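Local structure of endoribonuclease ToxN (Pectobacterium atrosepticum, 2XDB) at residues Y4-S7 / S8-E12. The protein cleaves RNA within A-rich AAA(U/G) sequences as the toxin of a type III toxin-antitoxin system, and is held in check by the ToxI RNA. Residues are numbered along the deposited sequence; the frame is centred on the assembly and turned at random.
Sequences YTIS and SKYIE
S7 N-caps helix 8-17 where the chain turns out of strand 3-6, meeting Y10 and I11 in a local strand-to-helix junction. The opening backbone bond of the helix runs from I11 N to S7 O (3.2 Å, N-H...O angle 170°). The side chain adds the capping bond, a weak one, from Y10 N to S7 OG at 3.5 Å; chi1 of 77° swings OG over the backbone towards the N-H of Y10 in the first turn. This oxygen is also hydrogen-bonded to the carboxylate of E96, whose negative charge near the helix N-terminus would probably be favourable. I6 packs against the first turn: its CG2 branch touches Y10 CD2 obliquely at 3.9 Å and lies 4.0 Å from I11 CG1, with the two isoleucine side chains crossing at about a right angle. The axes of strand 4-6 and helix 8-12 make an angle of 65°. I6 and I11 both rest on I90 of strand 80-91, I6 also reaches L48 and V97, and the Y10 ring meets F160 edge-to-face while its hydroxyl is hydrogen-bonded to P91 O, tying the helix start to the antiparallel sheet and the C-terminal region.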
loop_
_atom_site.group_PDB
_atom_site.type_symbol
_atom_site.label_atom_id
_atom_site.label_comp_id
_atom_site.label_asym_id
_atom_site.label_seq_id
_atom_site.Cartn_x
_atom_site.Cartn_y
_atom_site.Cartn_z
ATOM N N TYR A 4 -1.442 5.183 -6.697
ATOM C CA TYR A 4 -1.517 6.530 -6.122
ATOM C C TYR A 4 -0.181 7.012 -5.587
ATOM O O TYR A 4 0.697 6.216 -5.275
ATOM C CB TYR A 4 -2.476 6.557 -4.946
ATOM C CG TYR A 4 -3.915 6.374 -5.302
ATOM C CD1 TYR A 4 -4.775 7.458 -5.346
ATOM C CD2 TYR A 4 -4.429 5.113 -5.572
ATOM C CE1 TYR A 4 -6.098 7.302 -5.668
ATOM C CE2 TYR A 4 -5.757 4.941 -5.890
ATOM C CZ TYR A 4 -6.583 6.039 -5.944
ATOM O OH TYR A 4 -7.902 5.874 -6.262
ATOM N N THR A 5 -0.041 8.327 -5.478
ATOM C CA THR A 5 0.970 8.913 -4.609
ATOM C C THR A 5 0.218 9.649 -3.517
ATOM O O THR A 5 -0.971 9.955 -3.667
ATOM C CB THR A 5 1.898 9.899 -5.329
ATOM O OG1 THR A 5 1.141 11.007 -5.837
ATOM C CG2 THR A 5 2.606 9.213 -6.461
ATOM N N ILE A 6 0.901 9.909 -2.414
ATOM C CA ILE A 6 0.289 10.598 -1.291
ATOM C C ILE A 6 1.186 11.780 -0.937
ATOM O O ILE A 6 2.409 11.687 -1.073
ATOM C CB ILE A 6 0.108 9.639 -0.099
ATOM C CG1 ILE A 6 -0.855 8.522 -0.488
ATOM C CG2 ILE A 6 -0.414 10.367 1.129
ATOM C CD1 ILE A 6 -0.924 7.375 0.512
ATOM N N SER A 7 0.594 12.896 -0.517
ATOM C CA SER A 7 1.387 14.087 -0.219
ATOM C C SER A 7 2.226 13.892 1.043
ATOM O O SER A 7 1.817 13.196 1.962
ATOM C CB SER A 7 0.492 15.319 -0.085
ATOM O OG SER A 7 -0.165 15.336 1.165
ATOM N N SER A 8 3.399 14.510 1.085
ATOM C CA SER A 8 4.301 14.337 2.219
ATOM C C SER A 8 3.720 14.915 3.483
ATOM O O SER A 8 3.857 14.337 4.558
ATOM C CB SER A 8 5.627 15.009 1.943
ATOM O OG SER A 8 5.801 15.087 0.546
ATOM N N LYS A 9 3.077 16.067 3.349
ATOM C CA LYS A 9 2.510 16.758 4.496
ATOM C C LYS A 9 1.592 15.808 5.260
ATOM O O LYS A 9 1.692 15.687 6.479
ATOM C CB LYS A 9 1.770 18.024 4.049
ATOM C CG LYS A 9 2.439 18.730 2.869
ATOM C CD LYS A 9 2.235 17.934 1.561
ATOM C CE LYS A 9 3.325 18.200 0.514
ATOM N NZ LYS A 9 3.039 17.497 -0.772
ATOM N N TYR A 10 0.725 15.114 4.524
ATOM C CA TYR A 10 -0.173 14.124 5.101
ATOM C C TYR A 10 0.583 12.955 5.739
ATOM O O TYR A 10 0.288 12.559 6.865
ATOM C CB TYR A 10 -1.148 13.602 4.044
ATOM C CG TYR A 10 -2.237 12.730 4.618
ATOM C CD1 TYR A 10 -3.237 13.272 5.406
ATOM C CD2 TYR A 10 -2.264 11.367 4.376
ATOM C CE1 TYR A 10 -4.232 12.480 5.934
ATOM C CE2 TYR A 10 -3.262 10.568 4.895
ATOM C CZ TYR A 10 -4.235 11.125 5.677
ATOM O OH TYR A 10 -5.228 10.334 6.203
ATOM N N ILE A 11 1.553 12.394 5.028
ATOM C CA ILE A 11 2.358 11.325 5.600
ATOM C C ILE A 11 3.044 11.797 6.888
ATOM O O ILE A 11 3.055 11.089 7.902
ATOM C CB ILE A 11 3.432 10.843 4.633
ATOM C CG1 ILE A 11 2.806 10.122 3.444
ATOM C CG2 ILE A 11 4.388 9.909 5.346
ATOM C CD1 ILE A 11 2.230 8.774 3.775
ATOM N N GLU A 12 3.619 12.995 6.853
ATOM C CA GLU A 12 4.303 13.508 8.029
ATOM C C GLU A 12 3.311 13.645 9.180
ATOM O O GLU A 12 3.627 13.353 10.332
ATOM C CB GLU A 12 5.000 14.843 7.740
ATOM C CG GLU A 12 6.059 14.790 6.631
ATOM C CD GLU A 12 7.153 13.749 6.877
ATOM O OE1 GLU A 12 7.628 13.140 5.890
ATOM O OE2 GLU A 12 7.541 13.541 8.050
#